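Local coordinates for ABC transporter substrate binding protein (Ribose) (Agrobacterium vitis, PDB 5DKV) that binds alpha-D-tagatopyranose in the cleft between its two lobes and probably serves as the sugar-binding component of an ABC transporter, at residues Lys162-Asn167 and Glu196-Asp201; Asn205-Gln210 and Leu233-Gly238; Gln210-Tyr215 and Val239-Gln244; Gly223-Asn228 and Lys249-Asp254. All coordinates share one frame; numbering follows the deposited sequence.

Contact 1 of 4, residues Lys162-Asn167 and Glu196-Asp201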
loop_
_atom_site.group_PDB
_atom_site.type_symbol
_atom_site.label_atom_id
_atom_site.label_comp_id
_atom_site.label_asym_id
_atom_site.label_seq_id
_atom_site.Cartn_x
_atom_site.Cartn_y
_atom_site.Cartn_z
ATOM N N LYS A 162 10.561 -9.431 22.228
ATOM C CA LYS A 162 9.559 -8.377 22.132
ATOM C C LYS A 162 9.591 -7.676 20.775
ATOM O O LYS A 162 10.646 -7.256 20.311
ATOM C CB LYS A 162 9.765 -7.305 23.209
ATOM C CG LYS A 162 9.569 -7.725 24.693
ATOM C CD LYS A 162 10.269 -6.641 25.585
ATOM C CE LYS A 162 10.008 -6.671 27.106
ATOM N NZ LYS A 162 10.626 -5.432 27.806
ATOM N N VAL A 163 8.421 -7.497 20.184
ATOM C CA VAL A 163 8.288 -6.769 18.909
ATOM C C VAL A 163 7.077 -5.850 18.985
ATOM O O VAL A 163 6.277 -5.951 19.902
ATOM C CB VAL A 163 8.105 -7.723 17.679
ATOM C CG1 VAL A 163 9.251 -8.697 17.576
ATOM C CG2 VAL A 163 6.788 -8.484 17.774
ATOM N N TYR A 164 6.936 -4.963 18.005
ATOM C CA TYR A 164 5.710 -4.201 17.860
ATOM C C TYR A 164 5.534 -3.803 16.407
ATOM O O TYR A 164 6.482 -3.840 15.625
ATOM C CB TYR A 164 5.704 -2.959 18.762
ATOM C CG TYR A 164 6.592 -1.829 18.290
ATOM C CD1 TYR A 164 7.935 -1.824 18.565
ATOM C CD2 TYR A 164 6.069 -0.769 17.561
ATOM C CE1 TYR A 164 8.748 -0.799 18.141
ATOM C CE2 TYR A 164 6.879 0.275 17.135
ATOM C CZ TYR A 164 8.223 0.246 17.424
ATOM O OH TYR A 164 9.075 1.255 17.003
ATOM N N VAL A 165 4.303 -3.433 16.072
ATOM C CA VAL A 165 3.956 -2.921 14.765
ATOM C C VAL A 165 3.965 -1.384 14.787
ATOM O O VAL A 165 3.315 -0.744 15.632
ATOM C CB VAL A 165 2.565 -3.400 14.321
ATOM C CG1 VAL A 165 2.219 -2.850 12.910
ATOM C CG2 VAL A 165 2.457 -4.944 14.353
ATOM N N SER A 166 4.715 -0.811 13.858
ATOM C CA SER A 166 4.690 0.603 13.595
ATOM C C SER A 166 3.702 0.776 12.454
ATOM O O SER A 166 3.894 0.212 11.383
ATOM C CB SER A 166 6.099 1.107 13.239
ATOM O OG SER A 166 6.106 2.431 12.765
ATOM N N ASN A 167 2.617 1.497 12.704
ATOM C CA ASN A 167 1.536 1.614 11.737
ATOM C C ASN A 167 1.062 3.043 11.561
ATOM O O ASN A 167 1.530 3.964 12.248
ATOM C CB ASN A 167 0.371 0.725 12.168
ATOM C CG ASN A 167 -0.410 0.178 11.009
ATOM O OD1 ASN A 167 -0.261 0.623 9.873
ATOM N ND2 ASN A 167 -1.237 -0.811 11.288
ATOM N N GLU A 196 2.324 -2.923 22.242
ATOM C CA GLU A 196 1.289 -2.084 21.652
ATOM C C GLU A 196 1.738 -1.444 20.343
ATOM O O GLU A 196 2.844 -0.910 20.221
ATOM C CB GLU A 196 0.844 -0.992 22.638
ATOM C CG GLU A 196 -0.405 -0.256 22.192
ATOM C CD GLU A 196 -0.916 0.742 23.218
ATOM O OE1 GLU A 196 -0.383 0.780 24.349
ATOM O OE2 GLU A 196 -1.855 1.495 22.886
ATOM N N THR A 197 0.851 -1.490 19.361
ATOM C CA THR A 197 1.055 -0.807 18.097
ATOM C C THR A 197 1.261 0.688 18.309
ATOM O O THR A 197 0.560 1.313 19.100
ATOM C CB THR A 197 -0.138 -1.046 17.179
ATOM O OG1 THR A 197 -0.244 -2.464 16.961
ATOM C CG2 THR A 197 0.013 -0.325 15.845
ATOM N N GLN A 198 2.224 1.237 17.585
ATOM C CA GLN A 198 2.498 2.674 17.581
ATOM C C GLN A 198 2.012 3.286 16.276
ATOM O O GLN A 198 2.439 2.871 15.201
ATOM C CB GLN A 198 3.993 2.922 17.740
ATOM C CG GLN A 198 4.588 2.326 18.989
ATOM C CD GLN A 198 4.014 2.957 20.221
ATOM O OE1 GLN A 198 4.149 4.170 20.432
ATOM N NE2 GLN A 198 3.347 2.151 21.043
ATOM N N PHE A 199 1.132 4.278 16.367
ATOM C CA PHE A 199 0.548 4.888 15.179
ATOM C C PHE A 199 1.203 6.219 14.899
ATOM O O PHE A 199 1.271 7.063 15.774
ATOM C CB PHE A 199 -0.963 5.073 15.338
ATOM C CG PHE A 199 -1.732 3.770 15.336
ATOM C CD1 PHE A 199 -1.931 3.099 14.154
ATOM C CD2 PHE A 199 -2.237 3.226 16.508
ATOM C CE1 PHE A 199 -2.628 1.891 14.123
ATOM C CE2 PHE A 199 -2.932 2.009 16.487
ATOM C CZ PHE A 199 -3.126 1.352 15.299
ATOM N N ASN A 200 1.707 6.391 13.682
ATOM C CA ASN A 200 2.508 7.576 13.350
ATOM C C ASN A 200 1.824 8.571 12.412
ATOM O O ASN A 200 2.416 9.588 12.056
ATOM C CB ASN A 200 3.832 7.158 12.717
ATOM C CG ASN A 200 3.644 6.219 11.502
ATOM O OD1 ASN A 200 2.911 6.529 10.579
ATOM N ND2 ASN A 200 4.301 5.064 11.528
ATOM N N ASP A 201 0.584 8.291 12.035
ATOM C CA ASP A 201 -0.176 9.155 11.126
ATOM C C ASP A 201 0.529 9.402 9.771
ATOM O O ASP A 201 0.400 10.474 9.155
ATOM C CB ASP A 201 -0.471 10.495 11.813
ATOM C CG ASP A 201 -1.682 11.193 11.226
ATOM O OD1 ASP A 201 -1.707 12.441 11.232
ATOM O OD2 ASP A 201 -2.613 10.499 10.761
HETATM O O HOH W 1 2.059 -3.982 17.757
HETATM O O HOH W 2 4.757 4.215 14.319
#

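Contact 2 of 4, residues Asn205-Gln210 and Leu233-Gly238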
loop_
_atom_site.group_PDB
_atom_site.type_symbol
_atom_site.label_atom_id
_atom_site.label_comp_id
_atom_site.label_asym_id
_atom_site.label_seq_id
_atom_site.Cartn_x
_atom_site.Cartn_y
_atom_site.Cartn_z
ATOM N N ASN A 205 9.156 10.593 10.722
ATOM C CA ASN A 205 9.826 11.163 11.882
ATOM C C ASN A 205 9.101 10.803 13.164
ATOM O O ASN A 205 9.731 10.546 14.178
ATOM C CB ASN A 205 9.951 12.683 11.734
ATOM C CG ASN A 205 10.842 13.067 10.577
ATOM O OD1 ASN A 205 11.676 12.270 10.135
ATOM N ND2 ASN A 205 10.677 14.288 10.073
ATOM N N LYS A 206 7.774 10.745 13.125
ATOM C CA LYS A 206 7.021 10.301 14.301
ATOM C C LYS A 206 7.319 8.828 14.591
ATOM O O LYS A 206 7.510 8.434 15.742
ATOM C CB LYS A 206 5.521 10.496 14.104
ATOM C CG LYS A 206 4.674 10.113 15.328
ATOM C CD LYS A 206 4.911 11.031 16.498
ATOM C CE LYS A 206 4.151 10.556 17.745
ATOM N NZ LYS A 206 4.312 11.525 18.919
ATOM N N ALA A 207 7.343 8.009 13.548
ATOM C CA ALA A 207 7.651 6.599 13.724
ATOM C C ALA A 207 9.033 6.416 14.360
ATOM O O ALA A 207 9.217 5.560 15.224
ATOM C CB ALA A 207 7.570 5.878 12.389
ATOM N N ALA A 208 10.000 7.222 13.951
ATOM C CA ALA A 208 11.347 7.133 14.511
ATOM C C ALA A 208 11.317 7.485 15.995
ATOM O O ALA A 208 11.982 6.841 16.822
ATOM C CB ALA A 208 12.305 8.064 13.752
ATOM N N SER A 209 10.576 8.533 16.341
ATOM C CA SER A 209 10.517 8.969 17.740
ATOM C C SER A 209 9.814 7.905 18.594
ATOM O O SER A 209 10.139 7.706 19.777
ATOM C CB SER A 209 9.821 10.331 17.867
ATOM O OG SER A 209 8.434 10.261 17.613
ATOM N N GLN A 210 8.840 7.216 18.007
ATOM C CA GLN A 210 8.134 6.158 18.729
ATOM C C GLN A 210 9.038 4.932 18.970
ATOM O O GLN A 210 8.973 4.310 20.041
ATOM C CB GLN A 210 6.874 5.773 17.969
ATOM C CG GLN A 210 5.849 6.865 18.058
ATOM C CD GLN A 210 4.632 6.662 17.206
ATOM O OE1 GLN A 210 4.709 6.292 16.037
ATOM N NE2 GLN A 210 3.481 6.970 17.779
ATOM N N LEU A 233 10.362 3.066 7.080
ATOM C CA LEU A 233 11.464 4.008 6.931
ATOM C C LEU A 233 11.758 4.711 8.255
ATOM O O LEU A 233 12.908 4.753 8.706
ATOM C CB LEU A 233 11.126 5.023 5.833
ATOM C CG LEU A 233 12.123 6.141 5.578
ATOM C CD1 LEU A 233 13.499 5.552 5.283
ATOM C CD2 LEU A 233 11.615 7.028 4.426
ATOM N N GLY A 234 10.720 5.250 8.882
ATOM C CA GLY A 234 10.888 5.939 10.152
ATOM C C GLY A 234 11.404 5.030 11.243
ATOM O O GLY A 234 12.274 5.405 12.031
ATOM N N SER A 235 10.864 3.819 11.301
ATOM C CA SER A 235 11.276 2.866 12.321
ATOM C C SER A 235 12.738 2.509 12.139
ATOM O O SER A 235 13.495 2.457 13.099
ATOM C CB SER A 235 10.396 1.611 12.275
ATOM O OG SER A 235 9.073 1.903 12.675
ATOM N N ALA A 236 13.138 2.261 10.896
ATOM C CA ALA A 236 14.540 1.970 10.588
ATOM C C ALA A 236 15.420 3.162 10.951
ATOM O O ALA A 236 16.467 2.993 11.561
ATOM C CB ALA A 236 14.694 1.616 9.129
ATOM N N ASN A 237 14.987 4.368 10.598
ATOM C CA ASN A 237 15.750 5.573 10.965
ATOM C C ASN A 237 15.900 5.740 12.470
ATOM O O ASN A 237 16.941 6.163 12.953
ATOM C CB ASN A 237 15.108 6.829 10.377
ATOM C CG ASN A 237 15.313 6.920 8.876
ATOM O OD1 ASN A 237 16.195 6.263 8.337
ATOM N ND2 ASN A 237 14.498 7.714 8.198
ATOM N N GLY A 238 14.857 5.403 13.212
ATOM C CA GLY A 238 14.926 5.449 14.659
ATOM C C GLY A 238 15.931 4.456 15.229
ATOM O O GLY A 238 16.711 4.793 16.120
HETATM O O HOH W 3 12.601 9.226 10.052
HETATM O O HOH W 4 8.203 2.947 15.142
#

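Contact 3 of 4, residues Gln210-Tyr215 and Val239-Gln244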
loop_
_atom_site.group_PDB
_atom_site.type_symbol
_atom_site.label_atom_id
_atom_site.label_comp_id
_atom_site.label_asym_id
_atom_site.label_seq_id
_atom_site.Cartn_x
_atom_site.Cartn_y
_atom_site.Cartn_z
ATOM N N GLN A 210 8.840 7.216 18.007
ATOM C CA GLN A 210 8.134 6.158 18.729
ATOM C C GLN A 210 9.038 4.932 18.970
ATOM O O GLN A 210 8.973 4.310 20.041
ATOM C CB GLN A 210 6.874 5.773 17.969
ATOM C CG GLN A 210 5.849 6.865 18.058
ATOM C CD GLN A 210 4.632 6.662 17.206
ATOM O OE1 GLN A 210 4.709 6.292 16.037
ATOM N NE2 GLN A 210 3.481 6.970 17.779
ATOM N N LEU A 211 9.895 4.613 18.002
ATOM C CA LEU A 211 10.896 3.564 18.183
ATOM C C LEU A 211 11.750 3.921 19.381
ATOM O O LEU A 211 11.999 3.081 20.247
ATOM C CB LEU A 211 11.747 3.382 16.916
ATOM C CG LEU A 211 12.877 2.343 16.913
ATOM C CD1 LEU A 211 14.096 2.826 17.661
ATOM C CD2 LEU A 211 12.436 0.949 17.408
ATOM N N GLN A 212 12.197 5.174 19.439
ATOM C CA GLN A 212 13.031 5.616 20.544
ATOM C C GLN A 212 12.325 5.449 21.881
ATOM O O GLN A 212 12.941 5.017 22.858
ATOM C CB GLN A 212 13.446 7.069 20.354
ATOM C CG GLN A 212 14.186 7.343 19.057
ATOM C CD GLN A 212 15.600 6.903 19.109
ATOM O OE1 GLN A 212 16.075 6.431 20.145
ATOM N NE2 GLN A 212 16.309 7.064 17.995
ATOM N N ALA A 213 11.039 5.786 21.948
ATOM C CA ALA A 213 10.289 5.619 23.192
ATOM C C ALA A 213 10.165 4.138 23.595
ATOM O O ALA A 213 10.360 3.768 24.753
ATOM C CB ALA A 213 8.927 6.234 23.055
ATOM N N VAL A 214 9.818 3.294 22.636
ATOM C CA VAL A 214 9.630 1.883 22.929
ATOM C C VAL A 214 10.957 1.271 23.376
ATOM O O VAL A 214 11.003 0.526 24.365
ATOM C CB VAL A 214 9.036 1.135 21.700
ATOM C CG1 VAL A 214 8.914 -0.365 21.974
ATOM C CG2 VAL A 214 7.660 1.713 21.374
ATOM N N TYR A 215 12.036 1.608 22.685
ATOM C CA TYR A 215 13.343 1.088 23.039
ATOM C C TYR A 215 13.787 1.588 24.414
ATOM O O TYR A 215 14.423 0.852 25.168
ATOM C CB TYR A 215 14.373 1.466 21.981
ATOM C CG TYR A 215 15.796 1.061 22.322
ATOM C CD1 TYR A 215 16.111 -0.240 22.661
ATOM C CD2 TYR A 215 16.825 1.993 22.276
ATOM C CE1 TYR A 215 17.424 -0.604 22.962
ATOM C CE2 TYR A 215 18.139 1.630 22.572
ATOM C CZ TYR A 215 18.421 0.341 22.915
ATOM O OH TYR A 215 19.715 -0.003 23.199
ATOM N N VAL A 239 15.915 3.231 14.714
ATOM C CA VAL A 239 16.859 2.214 15.142
ATOM C C VAL A 239 18.302 2.665 14.871
ATOM O O VAL A 239 19.176 2.522 15.727
ATOM C CB VAL A 239 16.578 0.867 14.441
ATOM C CG1 VAL A 239 17.716 -0.127 14.683
ATOM C CG2 VAL A 239 15.269 0.293 14.899
ATOM N N GLN A 240 18.549 3.211 13.686
ATOM C CA GLN A 240 19.883 3.702 13.343
ATOM C C GLN A 240 20.312 4.834 14.309
ATOM O O GLN A 240 21.427 4.823 14.835
ATOM C CB GLN A 240 19.907 4.172 11.880
ATOM C CG GLN A 240 21.225 4.720 11.399
ATOM C CD GLN A 240 22.237 3.642 11.058
ATOM O OE1 GLN A 240 22.066 2.893 10.093
ATOM N NE2 GLN A 240 23.315 3.577 11.834
ATOM N N GLN A 241 19.403 5.761 14.595
ATOM C CA GLN A 241 19.732 6.933 15.418
ATOM C C GLN A 241 19.989 6.513 16.865
ATOM O O GLN A 241 20.769 7.152 17.588
ATOM C CB GLN A 241 18.614 7.969 15.357
ATOM C CG GLN A 241 18.840 9.211 16.240
ATOM C CD GLN A 241 19.991 10.086 15.783
ATOM O OE1 GLN A 241 19.813 10.964 14.944
ATOM N NE2 GLN A 241 21.179 9.850 16.332
ATOM N N ALA A 242 19.340 5.428 17.276
ATOM C CA ALA A 242 19.531 4.869 18.607
ATOM C C ALA A 242 20.823 4.073 18.738
ATOM O O ALA A 242 21.146 3.595 19.822
ATOM C CB ALA A 242 18.360 3.985 18.968
ATOM N N GLY A 243 21.532 3.886 17.631
ATOM C CA GLY A 243 22.727 3.052 17.629
ATOM C C GLY A 243 22.505 1.544 17.613
ATOM O O GLY A 243 23.422 0.779 17.931
ATOM N N GLN A 244 21.310 1.105 17.234
ATOM C CA GLN A 244 20.964 -0.301 17.358
ATOM C C GLN A 244 20.828 -1.038 16.026
ATOM O O GLN A 244 20.209 -2.101 15.971
ATOM C CB GLN A 244 19.676 -0.440 18.154
ATOM C CG GLN A 244 19.781 0.150 19.557
ATOM C CD GLN A 244 20.973 -0.378 20.341
ATOM O OE1 GLN A 244 21.183 -1.577 20.426
ATOM N NE2 GLN A 244 21.774 0.535 20.903
#

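Contact 4 of 4, residues Gly223-Asn228 and Lys249-Asp254. With T6T (alpha-D-tagatopyranose), chain E.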
loop_
_atom_site.group_PDB
_atom_site.type_symbol
_atom_site.label_atom_id
_atom_site.label_comp_id
_atom_site.label_asym_id
_atom_site.label_seq_id
_atom_site.Cartn_x
_atom_site.Cartn_y
_atom_site.Cartn_z
ATOM N N GLY A 223 12.588 -6.488 17.819
ATOM C CA GLY A 223 12.303 -6.096 16.446
ATOM C C GLY A 223 11.052 -5.263 16.274
ATOM O O GLY A 223 10.288 -5.038 17.216
ATOM N N VAL A 224 10.860 -4.789 15.045
ATOM C CA VAL A 224 9.740 -3.928 14.700
ATOM C C VAL A 224 9.336 -4.204 13.272
ATOM O O VAL A 224 10.182 -4.454 12.417
ATOM C CB VAL A 224 10.108 -2.446 14.887
ATOM C CG1 VAL A 224 11.326 -2.094 14.094
ATOM C CG2 VAL A 224 8.965 -1.529 14.512
ATOM N N PHE A 225 8.031 -4.145 13.030
ATOM C CA PHE A 225 7.460 -4.286 11.693
ATOM C C PHE A 225 6.812 -2.974 11.334
ATOM O O PHE A 225 5.870 -2.558 11.994
ATOM C CB PHE A 225 6.443 -5.433 11.652
ATOM C CG PHE A 225 5.517 -5.407 10.427
ATOM C CD1 PHE A 225 6.027 -5.230 9.155
ATOM C CD2 PHE A 225 4.143 -5.582 10.575
ATOM C CE1 PHE A 225 5.175 -5.234 8.042
ATOM C CE2 PHE A 225 3.296 -5.572 9.488
ATOM C CZ PHE A 225 3.805 -5.402 8.224
ATOM N N GLY A 226 7.329 -2.308 10.299
ATOM C CA GLY A 226 6.709 -1.093 9.792
ATOM C C GLY A 226 5.725 -1.450 8.699
ATOM O O GLY A 226 6.110 -1.989 7.645
ATOM N N ALA A 227 4.457 -1.133 8.922
ATOM C CA ALA A 227 3.412 -1.728 8.128
ATOM C C ALA A 227 3.151 -0.985 6.814
ATOM O O ALA A 227 2.329 -1.439 6.041
ATOM C CB ALA A 227 2.136 -1.824 8.935
ATOM N N ASN A 228 3.868 0.109 6.549
ATOM C CA ASN A 228 3.869 0.728 5.225
ATOM C C ASN A 228 5.187 1.469 5.049
ATOM O O ASN A 228 6.033 1.491 5.949
ATOM C CB ASN A 228 2.660 1.668 4.997
ATOM C CG ASN A 228 2.865 3.080 5.550
ATOM O OD1 ASN A 228 3.550 3.266 6.549
ATOM N ND2 ASN A 228 2.203 4.065 4.934
ATOM N N LYS A 249 15.809 -5.796 15.026
ATOM C CA LYS A 249 15.594 -6.268 13.661
ATOM C C LYS A 249 14.427 -5.483 13.094
ATOM O O LYS A 249 13.463 -5.182 13.805
ATOM C CB LYS A 249 15.301 -7.769 13.621
ATOM C CG LYS A 249 16.384 -8.650 14.266
ATOM C CD LYS A 249 17.739 -8.452 13.619
ATOM C CE LYS A 249 18.778 -9.456 14.173
ATOM N NZ LYS A 249 20.123 -9.250 13.566
ATOM N N VAL A 250 14.498 -5.169 11.807
ATOM C CA VAL A 250 13.431 -4.429 11.153
ATOM C C VAL A 250 12.934 -5.162 9.930
ATOM O O VAL A 250 13.723 -5.608 9.085
ATOM C CB VAL A 250 13.895 -3.018 10.737
ATOM C CG1 VAL A 250 12.762 -2.244 10.008
ATOM C CG2 VAL A 250 14.408 -2.239 11.943
ATOM N N VAL A 251 11.610 -5.306 9.857
ATOM C CA VAL A 251 10.942 -5.751 8.651
ATOM C C VAL A 251 10.092 -4.581 8.216
ATOM O O VAL A 251 9.279 -4.070 8.971
ATOM C CB VAL A 251 10.074 -7.029 8.854
ATOM C CG1 VAL A 251 9.258 -7.347 7.611
ATOM C CG2 VAL A 251 10.962 -8.196 9.198
ATOM N N ALA A 252 10.319 -4.156 6.979
ATOM C CA ALA A 252 9.683 -2.978 6.442
ATOM C C ALA A 252 8.823 -3.339 5.265
ATOM O O ALA A 252 9.280 -3.990 4.331
ATOM C CB ALA A 252 10.721 -1.966 6.023
ATOM N N PHE A 253 7.576 -2.899 5.305
ATOM C CA PHE A 253 6.693 -3.019 4.161
ATOM C C PHE A 253 7.044 -1.963 3.139
ATOM O O PHE A 253 7.469 -0.872 3.498
ATOM C CB PHE A 253 5.229 -2.858 4.584
ATOM C CG PHE A 253 4.286 -3.824 3.905
ATOM C CD1 PHE A 253 4.173 -5.122 4.340
ATOM C CD2 PHE A 253 3.492 -3.410 2.832
ATOM C CE1 PHE A 253 3.326 -6.006 3.734
ATOM C CE2 PHE A 253 2.619 -4.303 2.222
ATOM C CZ PHE A 253 2.534 -5.593 2.673
ATOM N N ASP A 254 6.848 -2.305 1.867
ATOM C CA ASP A 254 7.157 -1.466 0.706
ATOM C C ASP A 254 8.661 -1.411 0.455
ATOM O O ASP A 254 9.457 -1.934 1.245
ATOM C CB ASP A 254 6.534 -0.064 0.832
ATOM C CG ASP A 254 5.010 -0.117 0.796
ATOM O OD1 ASP A 254 4.352 0.383 1.748
ATOM O OD2 ASP A 254 4.478 -0.690 -0.195
HETATM O O3 T6T E . 1.768 0.921 1.699
HETATM C C3 T6T E . 1.312 1.744 0.635
HETATM C C4 T6T E . -0.124 1.515 0.436
HETATM O O4 T6T E . -0.341 0.106 0.054
HETATM C C5 T6T E . -0.874 1.852 1.649
HETATM O O5 T6T E . -2.293 1.751 1.440
HETATM C C6 T6T E . -0.653 3.296 2.068
HETATM O O6 T6T E . 0.777 3.536 2.223
HETATM C C2 T6T E . 1.514 3.224 1.012
HETATM O O2 T6T E . 1.071 4.001 -0.076
HETATM C C1 T6T E . 2.896 3.586 1.385
HETATM O O1 T6T E . 3.798 3.357 0.350
#

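Contact 1 of 4, residues Lys162-Asn167 and Glu196-Asp201
V165 and Q198 join the two parallel strands of a beta-alpha-beta unit, strand 161-167, helix 173-186 and strand 192-199, at one margin of the sheet in this chain. Q198 bonds to V165 and N167, the neighbours of its register partner S166, in the usual parallel pattern: its N gives a hydrogen bond to V165 O (3.0 Å), and its O receives N167 N at 2.9 Å, almost perfectly straight (179°). The pairing outlasts the strand, because N167 O takes N200 N at 2.8 Å. On the side of S166 and Q198 the Y164 ring crosses the glutamine chain at about a right angle, with Y164 CE2 3.6 Å from Q198 CG. The bend of Q198 at chi2 (-64°) folds its amide back, and NE2 bonds to E196 O from above the carbonyl plane. On the opposite side, where N167 and F199 lie, the amide and ring run side by side with planes 22° apart, while T197 CG2 rests over one ring face. E179 of the connecting helix holds both N167 ND2 and T197 OG1, tying it to both strands. N200 OD1 takes N202 N, and N200 ND2 bonds to S231 OG. Two waters bridge the segments. One accepts from V165 N and donates to T197 OG1; the other accepts from S166 OG and N200 ND2 and donates to Q198 O, 2.8 Å away.

Contact 2 of 4, residues Asn205-Gln210 and Leu233-Gly238
A208 meets G234 and G238 where helices 204-217 and 229-241 come together. Its CA lies 3.2 Å from G234 O, and its CB, which is also the tip of the side chain, touches that same oxygen and reaches G238 N at 3.7 Å. The methyl thus sits against the helical hydrogen bond from G238 N to G234 O. A207 points its own CB at the other helix and rests 4.0 Å from G234 CA, with S235 N equally near. The short segment axes approach to 6.8 Å and cross at -44°. Such closeness depends on the small residues: G234 and G238 have no side chains, which lets the backbone and methyls of A207 and A208 approach. No direct hydrogen bond joins the two segments. Polar links pass through water instead. One molecule donates to both A207 O and S235 OG, at 2.8 Å from the latter; a second donates to N205 OD1 and accepts from N237 ND2 at the exposed margin. S235 OG is further fixed by a hydrogen bond to S231 O in the preceding turn, so this serine is held within its own helix as well as bridged to the other. With glycines four residues apart facing alanines, the arrangement is a GxxxG-type crossing between two helices that lie over one side of a Rossmann-like alpha/beta lobe.

Contact 3 of 4, residues Gln210-Tyr215 and Val239-Gln244
The Y215 ring and the Q244 amide are the flat groups that meet here, with planes 28° apart and side chains crossing at about a right angle. Q244 CG approaches the ring obliquely, 3.6 Å from Y215 CZ, and A242 CB comes up to Y215 CD2, also obliquely, at 4.2 Å. A second amide, that of Q212, lies beside the helix end: OE1 is 3.5 Å from A242 CB, while NE2 packs against Q241 CB. Its chain is bent at chi2 (-77°), which carries the amide toward helix 229-241. Deeper in, L211 CG meets V239 CG2 at 3.7 Å; with CG opposite the backbone N (chi1 179°), the leucine branches reach the valine, and CD1 lies over V239 N. The facing helix closes in a Schellman motif: Q244 N bonds to V239 O, G243 N to Q240 O, and G243 takes the positive phi. Although Y215 OH and Q244 NE2 are only 3.1 Å apart, their angle is poor for a hydrogen bond; NE2 instead makes a weak one to A242 O in its own turn. The segments are therefore held together by apolar and van der Waals packing, Q212 contributing amide atoms, Q241 its carbon chain and Q244 both.

Contact 4 of 4, residues Gly223-Asn228 and Lys249-Asp254
D254 OD1 is gripped by the sugar hydroxyl O3, which donates to it at 2.6 Å, and by a weak hydrogen bond from L229 N. In the loop after strand 223-226, N228 ND2 donates to ring oxygen O6 of tagatopyranose at 3.1 Å, nearly straight at 171°. N228 is also the N-cap of helix 229-241, and N202 OD1 and S231 OG hold its amide from the sides of ND2 and OD1 respectively. The other carboxylate oxygen, D254 OD2, receives Q274 NE2 and is hydrogen-bonded to Y322 OH. Behind these sugar-binding residues the parallel strands 223-226 and 249-253 form a regular ladder. V224 N bonds to K249 O and V251 N to V224 O; farther along, G226 N reaches V251 O, and F253 N is 2.9 Å from G226 O. On one side of the sheet V224 CG1 meets V250 CG2 at 3.8 Å, the two valines lying side by side. On the other, F225 CE1 touches F253 CD1 at 3.8 Å, the latter at the edge of the F225 ring and in its plane, while A227 CA lies over one face. Both sugar-binding groups stand just past the C-terminal ends of their strands, so the ladder probably helps to set their spacing; the hydroxyl donating to a carboxylate, and the amide donating to the ring oxygen, use the sugar as donor at one point and acceptor at the other.

All four contacts belong to the same lobe. Contacts 1 and 4 lie in one sheet, their centres about 10 Å apart, and are joined because strands 161-167 and 223-226 are neighbours: S166 pairs with F225 and A227. Contacts 2 and 3, centres about 8 Å apart, are successive parts of the packing of helices 204-217 and 229-241 and share Q210. Along the chain contact 1 closes first; the segments of contacts 2, 3 and 4 then alternate. Y164 packs on L211 and V239 on V250, seating the helix pair on the sheet. Contact 4 alone of the four reaches the sugar, at the strand ends facing the cleft.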